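Local coordinates for protein hydroxylacyl-CoA dehydrogenase (Streptomyces coelicolor, PDB 5BKA) that probably takes part in biosynthesis of the polyketide actinorhodin, as a noncanonical member of the NTF2-like superfamily with a SnoaL-like domain, at residues T83-A88 against I93-Y98; L100-H105 against K109-G114; P50-R55 against T59-D64. All coordinates share one frame; numbering follows the deposited sequence.

Interaction 1: T83-A88 against I93-Y98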
loop_
_atom_site.group_PDB
_atom_site.type_symbol
_atom_site.label_atom_id
_atom_site.label_comp_id
_atom_site.label_asym_id
_atom_site.label_seq_id
_atom_site.Cartn_x
_atom_site.Cartn_y
_atom_site.Cartn_z
ATOM N N THR B 83 -6.488 1.561 -5.535
ATOM C CA THR B 83 -7.066 0.946 -6.722
ATOM C C THR B 83 -8.569 1.191 -6.751
ATOM O O THR B 83 -9.260 1.015 -5.742
ATOM C CB THR B 83 -6.765 -0.553 -6.737
ATOM O OG1 THR B 83 -5.350 -0.757 -6.826
ATOM C CG2 THR B 83 -7.442 -1.226 -7.922
ATOM N N ALA B 84 -9.076 1.615 -7.908
ATOM C CA ALA B 84 -10.499 1.878 -8.094
ATOM C C ALA B 84 -10.962 1.141 -9.340
ATOM O O ALA B 84 -10.427 1.367 -10.430
ATOM C CB ALA B 84 -10.774 3.380 -8.216
ATOM N N LEU B 85 -11.952 0.266 -9.181
ATOM C CA LEU B 85 -12.429 -0.601 -10.247
ATOM C C LEU B 85 -13.822 -0.205 -10.717
ATOM O O LEU B 85 -14.598 0.426 -9.995
ATOM C CB LEU B 85 -12.447 -2.064 -9.792
ATOM C CG LEU B 85 -11.178 -2.636 -9.165
ATOM C CD1 LEU B 85 -11.439 -4.044 -8.656
ATOM C CD2 LEU B 85 -10.039 -2.630 -10.169
ATOM N N SER B 86 -14.119 -0.585 -11.956
ATOM C CA SER B 86 -15.414 -0.350 -12.580
ATOM C C SER B 86 -15.531 -1.294 -13.768
ATOM O O SER B 86 -14.523 -1.678 -14.373
ATOM C CB SER B 86 -15.593 1.107 -13.022
ATOM O OG SER B 86 -14.626 1.470 -13.988
ATOM N N GLN B 87 -16.767 -1.678 -14.084
ATOM C CA GLN B 87 -17.035 -2.624 -15.159
ATOM C C GLN B 87 -17.310 -1.879 -16.458
ATOM O O GLN B 87 -18.164 -0.987 -16.493
ATOM C CB GLN B 87 -18.219 -3.525 -14.814
ATOM C CG GLN B 87 -18.376 -4.727 -15.740
ATOM C CD GLN B 87 -19.482 -5.656 -15.285
ATOM O OE1 GLN B 87 -19.351 -6.874 -15.356
ATOM N NE2 GLN B 87 -20.587 -5.079 -14.825
ATOM N N ALA B 88 -16.580 -2.242 -17.514
ATOM C CA ALA B 88 -16.846 -1.685 -18.826
ATOM C C ALA B 88 -17.967 -2.467 -19.503
ATOM O O ALA B 88 -18.377 -3.539 -19.047
ATOM C CB ALA B 88 -15.581 -1.698 -19.675
ATOM N N ILE B 93 -12.554 -4.763 -17.078
ATOM C CA ILE B 93 -12.450 -4.076 -15.796
ATOM C C ILE B 93 -11.485 -2.917 -15.977
ATOM O O ILE B 93 -10.318 -3.121 -16.337
ATOM C CB ILE B 93 -11.982 -5.018 -14.680
ATOM C CG1 ILE B 93 -12.936 -6.213 -14.559
ATOM C CG2 ILE B 93 -11.887 -4.270 -13.354
ATOM C CD1 ILE B 93 -14.382 -5.825 -14.325
ATOM N N THR B 94 -11.977 -1.702 -15.753
ATOM C CA THR B 94 -11.152 -0.504 -15.814
ATOM C C THR B 94 -10.502 -0.348 -14.442
ATOM O O THR B 94 -11.204 -0.340 -13.425
ATOM C CB THR B 94 -12.029 0.714 -16.095
ATOM O OG1 THR B 94 -13.256 0.570 -15.350
ATOM C CG2 THR B 94 -12.463 0.656 -17.569
ATOM N N ALA B 95 -9.183 -0.229 -14.386
ATOM C CA ALA B 95 -8.545 -0.011 -13.094
ATOM C C ALA B 95 -7.680 1.239 -13.133
ATOM O O ALA B 95 -6.921 1.451 -14.086
ATOM C CB ALA B 95 -7.711 -1.222 -12.670
ATOM N N THR B 96 -7.806 2.067 -12.098
ATOM C CA THR B 96 -6.964 3.244 -11.921
ATOM C C THR B 96 -6.338 3.190 -10.536
ATOM O O THR B 96 -7.052 3.086 -9.534
ATOM C CB THR B 96 -7.766 4.538 -12.088
ATOM O OG1 THR B 96 -8.342 4.583 -13.399
ATOM C CG2 THR B 96 -6.860 5.749 -11.900
ATOM N N SER B 97 -5.011 3.263 -10.480
ATOM C CA SER B 97 -4.278 3.179 -9.226
ATOM C C SER B 97 -3.212 4.262 -9.168
ATOM O O SER B 97 -2.695 4.705 -10.197
ATOM C CB SER B 97 -3.616 1.804 -9.047
ATOM O OG SER B 97 -4.553 0.759 -9.222
ATOM N N TYR B 98 -2.898 4.687 -7.949
ATOM C CA TYR B 98 -1.702 5.477 -7.717
ATOM C C TYR B 98 -0.486 4.564 -7.769
ATOM O O TYR B 98 -0.550 3.392 -7.388
ATOM C CB TYR B 98 -1.752 6.173 -6.354
ATOM C CG TYR B 98 -2.851 7.199 -6.175
ATOM C CD1 TYR B 98 -3.624 7.625 -7.246
ATOM C CD2 TYR B 98 -3.112 7.740 -4.924
ATOM C CE1 TYR B 98 -4.627 8.563 -7.073
ATOM C CE2 TYR B 98 -4.108 8.673 -4.741
ATOM C CZ TYR B 98 -4.863 9.084 -5.816
ATOM O OH TYR B 98 -5.855 10.015 -5.626
#

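Interaction 2: L100-H105 against K109-G114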
loop_
_atom_site.group_PDB
_atom_site.type_symbol
_atom_site.label_atom_id
_atom_site.label_comp_id
_atom_site.label_asym_id
_atom_site.label_seq_id
_atom_site.Cartn_x
_atom_site.Cartn_y
_atom_site.Cartn_z
ATOM N N LEU B 100 3.916 4.865 -6.959
ATOM C CA LEU B 100 5.075 5.632 -6.523
ATOM C C LEU B 100 6.300 4.746 -6.682
ATOM O O LEU B 100 6.358 3.652 -6.107
ATOM C CB LEU B 100 4.931 6.104 -5.070
ATOM C CG LEU B 100 6.126 6.853 -4.464
ATOM C CD1 LEU B 100 6.402 8.158 -5.203
ATOM C CD2 LEU B 100 5.908 7.115 -2.980
ATOM N N VAL B 101 7.266 5.211 -7.460
ATOM C CA VAL B 101 8.469 4.441 -7.744
ATOM C C VAL B 101 9.522 4.767 -6.697
ATOM O O VAL B 101 9.791 5.940 -6.410
ATOM C CB VAL B 101 8.986 4.732 -9.162
ATOM C CG1 VAL B 101 10.235 3.912 -9.449
ATOM C CG2 VAL B 101 7.901 4.442 -10.188
ATOM N N LEU B 102 10.108 3.726 -6.118
ATOM C CA LEU B 102 11.223 3.848 -5.192
ATOM C C LEU B 102 12.480 3.350 -5.890
ATOM O O LEU B 102 12.452 2.308 -6.553
ATOM C CB LEU B 102 10.972 3.042 -3.914
ATOM C CG LEU B 102 10.154 3.666 -2.779
ATOM C CD1 LEU B 102 8.713 3.938 -3.195
ATOM C CD2 LEU B 102 10.194 2.765 -1.553
ATOM N N THR B 103 13.569 4.101 -5.763
ATOM C CA THR B 103 14.874 3.686 -6.267
ATOM C C THR B 103 15.807 3.559 -5.071
ATOM O O THR B 103 16.169 4.564 -4.449
ATOM C CB THR B 103 15.414 4.679 -7.296
ATOM O OG1 THR B 103 14.493 4.777 -8.390
ATOM C CG2 THR B 103 16.769 4.225 -7.821
ATOM N N VAL B 104 16.196 2.328 -4.751
ATOM C CA VAL B 104 17.014 2.040 -3.580
ATOM C C VAL B 104 18.448 1.832 -4.039
ATOM O O VAL B 104 18.725 0.956 -4.867
ATOM C CB VAL B 104 16.496 0.811 -2.819
ATOM C CG1 VAL B 104 17.370 0.540 -1.608
ATOM C CG2 VAL B 104 15.046 1.017 -2.408
ATOM N N HIS B 105 19.357 2.636 -3.504
ATOM C CA HIS B 105 20.767 2.549 -3.849
ATOM C C HIS B 105 21.524 1.714 -2.826
ATOM O O HIS B 105 21.211 1.748 -1.633
ATOM C CB HIS B 105 21.370 3.943 -3.978
ATOM C CG HIS B 105 20.705 4.766 -5.033
ATOM N ND1 HIS B 105 20.930 4.565 -6.377
ATOM C CD2 HIS B 105 19.807 5.775 -4.945
ATOM C CE1 HIS B 105 20.203 5.420 -7.074
ATOM N NE2 HIS B 105 19.518 6.170 -6.229
ATOM N N LYS B 109 20.228 3.739 2.944
ATOM C CA LYS B 109 18.981 3.349 3.586
ATOM C C LYS B 109 17.791 4.205 3.126
ATOM O O LYS B 109 16.665 3.703 3.021
ATOM C CB LYS B 109 19.247 3.421 5.097
ATOM C CG LYS B 109 18.102 3.881 5.919
ATOM C CD LYS B 109 18.754 4.644 7.106
ATOM C CE LYS B 109 17.872 4.804 8.386
ATOM N NZ LYS B 109 18.942 5.610 9.038
ATOM N N ALA B 110 18.008 5.497 2.877
ATOM C CA ALA B 110 16.919 6.331 2.387
ATOM C C ALA B 110 16.754 6.140 0.881
ATOM O O ALA B 110 17.683 6.442 0.125
ATOM C CB ALA B 110 17.158 7.810 2.714
ATOM N N PRO B 111 15.609 5.663 0.409
ATOM C CA PRO B 111 15.391 5.585 -1.030
ATOM C C PRO B 111 15.140 6.970 -1.568
ATOM O O PRO B 111 14.746 7.893 -0.859
ATOM C CB PRO B 111 14.134 4.717 -1.173
ATOM C CG PRO B 111 13.780 4.263 0.204
ATOM C CD PRO B 111 14.412 5.251 1.136
ATOM N N GLU B 112 15.424 7.130 -2.834
ATOM C CA GLU B 112 14.944 8.303 -3.541
ATOM C C GLU B 112 13.676 7.958 -4.323
ATOM O O GLU B 112 13.543 6.859 -4.872
ATOM C CB GLU B 112 16.070 8.974 -4.354
ATOM C CG GLU B 112 17.146 8.168 -4.929
ATOM C CD GLU B 112 18.167 8.983 -5.708
ATOM O OE1 GLU B 112 18.381 8.772 -6.918
ATOM O OE2 GLU B 112 18.705 9.853 -5.070
ATOM N N PHE B 113 12.736 8.906 -4.347
ATOM C CA PHE B 113 11.359 8.707 -4.788
ATOM C C PHE B 113 11.051 9.427 -6.100
ATOM O O PHE B 113 11.675 10.434 -6.444
ATOM C CB PHE B 113 10.383 9.212 -3.716
ATOM C CG PHE B 113 10.495 8.499 -2.396
ATOM C CD1 PHE B 113 9.714 7.390 -2.138
ATOM C CD2 PHE B 113 11.382 8.932 -1.417
ATOM C CE1 PHE B 113 9.801 6.724 -0.937
ATOM C CE2 PHE B 113 11.479 8.260 -0.200
ATOM C CZ PHE B 113 10.682 7.152 0.035
ATOM N N GLY B 114 10.069 8.908 -6.832
ATOM C CA GLY B 114 9.669 9.501 -8.085
ATOM C C GLY B 114 9.917 8.539 -9.227
ATOM O O GLY B 114 10.865 7.751 -9.204
HETATM O O HOH W 1 12.851 6.932 -7.566
HETATM O O HOH W 2 18.501 4.420 -1.637
#

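Interaction 3: P50-R55 against T59-D64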
loop_
_atom_site.group_PDB
_atom_site.type_symbol
_atom_site.label_atom_id
_atom_site.label_comp_id
_atom_site.label_asym_id
_atom_site.label_seq_id
_atom_site.Cartn_x
_atom_site.Cartn_y
_atom_site.Cartn_z
ATOM N N PRO B 50 5.915 5.992 -28.126
ATOM C CA PRO B 50 4.694 5.236 -28.417
ATOM C C PRO B 50 4.602 3.972 -27.575
ATOM O O PRO B 50 5.590 3.479 -27.025
ATOM C CB PRO B 50 4.823 4.905 -29.910
ATOM C CG PRO B 50 6.279 5.045 -30.213
ATOM C CD PRO B 50 6.777 6.130 -29.311
ATOM N N ALA B 51 3.386 3.444 -27.487
ATOM C CA ALA B 51 3.117 2.304 -26.624
ATOM C C ALA B 51 3.718 1.027 -27.197
ATOM O O ALA B 51 3.735 0.815 -28.412
ATOM C CB ALA B 51 1.612 2.129 -26.431
ATOM N N ALA B 52 4.223 0.177 -26.306
ATOM C CA ALA B 52 4.725 -1.129 -26.701
ATOM C C ALA B 52 3.571 -2.108 -26.863
ATOM O O ALA B 52 2.550 -2.015 -26.176
ATOM C CB ALA B 52 5.720 -1.662 -25.672
ATOM N N HIS B 53 3.740 -3.050 -27.786
ATOM C CA HIS B 53 2.703 -4.019 -28.103
ATOM C C HIS B 53 3.267 -5.431 -28.031
ATOM O O HIS B 53 4.444 -5.663 -28.319
ATOM C CB HIS B 53 2.100 -3.750 -29.486
ATOM C CG HIS B 53 1.318 -2.475 -29.558
ATOM N ND1 HIS B 53 1.889 -1.271 -29.912
ATOM C CD2 HIS B 53 0.014 -2.214 -29.308
ATOM C CE1 HIS B 53 0.968 -0.324 -29.881
ATOM N NE2 HIS B 53 -0.178 -0.869 -29.518
ATOM N N THR B 54 2.401 -6.368 -27.629
ATOM C CA THR B 54 2.712 -7.784 -27.439
ATOM C C THR B 54 3.705 -8.010 -26.304
ATOM O O THR B 54 4.429 -7.094 -25.902
ATOM C CB THR B 54 3.247 -8.421 -28.729
ATOM O OG1 THR B 54 4.598 -7.999 -28.954
ATOM C CG2 THR B 54 2.381 -8.045 -29.929
ATOM N N ARG B 55 3.725 -9.236 -25.774
ATOM C CA ARG B 55 4.598 -9.559 -24.649
ATOM C C ARG B 55 6.066 -9.353 -25.001
ATOM O O ARG B 55 6.844 -8.854 -24.180
ATOM C CB ARG B 55 4.340 -10.994 -24.186
ATOM C CG ARG B 55 2.973 -11.160 -23.548
ATOM C CD ARG B 55 2.699 -12.588 -23.117
ATOM N NE ARG B 55 1.362 -12.710 -22.541
ATOM C CZ ARG B 55 0.705 -13.856 -22.402
ATOM N NH1 ARG B 55 1.261 -14.995 -22.795
ATOM N NH2 ARG B 55 -0.509 -13.863 -21.868
ATOM N N THR B 59 8.478 -6.871 -23.074
ATOM C CA THR B 59 9.760 -7.319 -22.535
ATOM C C THR B 59 10.908 -6.448 -23.029
ATOM O O THR B 59 11.772 -6.051 -22.239
ATOM C CB THR B 59 10.004 -8.783 -22.898
ATOM O OG1 THR B 59 9.008 -9.610 -22.285
ATOM C CG2 THR B 59 11.405 -9.220 -22.485
ATOM N N ALA B 60 10.936 -6.138 -24.326
ATOM C CA ALA B 60 12.007 -5.317 -24.884
ATOM C C ALA B 60 12.044 -3.946 -24.225
ATOM O O ALA B 60 13.114 -3.452 -23.857
ATOM C CB ALA B 60 11.829 -5.182 -26.397
ATOM N N VAL B 61 10.877 -3.310 -24.086
ATOM C CA VAL B 61 10.802 -1.995 -23.451
ATOM C C VAL B 61 11.339 -2.053 -22.025
ATOM O O VAL B 61 12.042 -1.141 -21.569
ATOM C CB VAL B 61 9.354 -1.469 -23.494
ATOM C CG1 VAL B 61 9.080 -0.528 -22.336
ATOM C CG2 VAL B 61 9.080 -0.784 -24.821
ATOM N N LEU B 62 11.035 -3.134 -21.306
ATOM C CA LEU B 62 11.471 -3.239 -19.918
ATOM C C LEU B 62 12.987 -3.367 -19.815
ATOM O O LEU B 62 13.609 -2.724 -18.961
ATOM C CB LEU B 62 10.793 -4.430 -19.245
ATOM C CG LEU B 62 9.280 -4.347 -19.061
ATOM C CD1 LEU B 62 8.734 -5.653 -18.510
ATOM C CD2 LEU B 62 8.902 -3.181 -18.157
ATOM N N GLU B 63 13.594 -4.203 -20.663
ATOM C CA GLU B 63 15.051 -4.305 -20.708
ATOM C C GLU B 63 15.715 -2.962 -20.995
ATOM O O GLU B 63 16.730 -2.625 -20.373
ATOM C CB GLU B 63 15.465 -5.347 -21.744
ATOM C CG GLU B 63 15.766 -6.703 -21.140
ATOM C CD GLU B 63 15.843 -7.807 -22.171
ATOM O OE1 GLU B 63 16.816 -7.823 -22.951
ATOM O OE2 GLU B 63 14.918 -8.643 -22.212
ATOM N N ASP B 64 15.174 -2.190 -21.944
ATOM C CA ASP B 64 15.841 -0.958 -22.359
ATOM C C ASP B 64 15.835 0.079 -21.241
ATOM O O ASP B 64 16.886 0.624 -20.879
ATOM C CB ASP B 64 15.187 -0.388 -23.619
ATOM C CG ASP B 64 16.033 0.697 -24.264
ATOM O OD1 ASP B 64 16.115 1.806 -23.699
ATOM O OD2 ASP B 64 16.623 0.440 -25.332
#

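Interaction 1: T83-A88 against I93-Y98
T83 and S97 close the buried end of this contact through their hydroxyls, OG1 of T83 lying 2.9 Å from OG of S97 in a hydrogen bond. Next to it, A84 and T96 form a hydrogen-bonded antiparallel pair: A84 N reaches T96 O at 3.0 Å, and T96 N returns to A84 O along a straighter path (163° at the hydrogen). T96 O also takes a bond from Q23 of the second subunit. On the other face, L85 lays one branch across the partner strand. Its CG is anti to its own carbonyl carbon (chi1 -51°), and CD2 is the methyl that meets A95 CB at 3.7 Å and I93 CG2 at 4.0 Å; Y11, V14 and Y18 of helix 10-26 cover this apolar group. The two strands run at 167° to each other and form one beta hairpin of the curved sheet in this NTF2-like fold. Toward the turn the grip slackens and solvent comes near. S86 N reaches T94 O only weakly, at 3.3 Å, although T94 N still gives a sound bond to S86 O at 2.9 Å. The hydroxyls of S86 and T94 are modelled too close together, so their placement is doubtful. Beyond them, exposed Q87 merely brushes I93, CG to CD1 at 4.4 Å.

Interaction 2: L100-H105 against K109-G114
E112 and T103 pair through their backbones in the antiparallel hairpin made by strands 93-105 and 112-124, part of the NTF2-like sheet; T103 N meets E112 O at 2.9 Å, and E112 N answers to T103 O. From that pair the E112 side chain can be traced outward. CB leaves on the same face as T103, and a first torsion displaced from the staggered value (chi1 32°) swings the chain toward H105. CG then arrives at the edge of the imidazole, in its plane, 3.6 Å from CD2 of H105. The extended chain carries CD on past that edge to OE1, which accepts a hydrogen bond from H105 NE2 at 2.9 Å. This donor comes from above the carboxylate plane, 65° out of it, and the ring and carboxylate planes stand 83° apart. OE2 of E112 stays 3.9 Å from the same H105 NE2. The opposite face of the hairpin is apolar. L102 and F113 lie side by side, CG of L102 3.6 Å from CE1 of F113, while L100 CD2 approaches F113 CD1 at 3.9 Å. F113 in turn meets F113 of both other subunits edge-to-face, so this face is part of the trimer interface. G114 has backbone angles that call for glycine, and its N bonds to V101 O. Near the turn one water spans the strands, accepting from H105 N at 2.7 Å and donating to A110 O at 2.8 Å.

Interaction 3: P50-R55 against T59-D64
A52 and V61 face each other, each with its CB directed toward the other segment, and the methyls CB of A52 and CG2 of V61 meet at 3.6 Å. V61 also touches F43, whose backbone bonds to that of A52, so the helix residue packs over strand 41-44 as well as strand 52-53. The second meeting is polar. R55 O accepts T59 N at 2.8 Å with a nearly straight path (166° at the hydrogen), the i to i+4 bond of a first helical turn, and also T59 OG1 at 3.0 Å. The two donors reach it from opposite faces of the carbonyl plane, OG1 standing 38° out of it. The hydroxyl can do this because OG1 sits beside its own backbone N (chi1 -64°), folded back along the helix. A valine in place of T59 would probably leave R55 O with the amide as its one donor from this residue. The R55 side chain leads the other way, its NH2 bonding to F37 O. Both contacts lie at a strand-to-helix junction, where strand 52-53 passes directly into helix 54-67 of the NTF2-like fold.

How the interactions relate
The three contacts come in series along the chain, interaction 3 first, then interaction 1, then interaction 2, all within the SnoaL-like domain. Interactions 1 and 2 share the long strand 93-105, pairing it with strand 74-87 near one end and with strand 112-124 near the other; their centres lie 26 Å apart. Interaction 3 is centred 23 Å from each, with nearest atoms about 15 Å from interaction 1 and about 11 Å from interaction 2. It sits by the short edge strand 52-53 of the same six-stranded sheet, across the chain's centre from interaction 1. Interactions 1 and 2 both touch the second subunit, whereas interaction 3 meets no other chain, so the two hairpin contacts lie at subunit interfaces of the three-chain assembly, and interaction 3 lies apart from them.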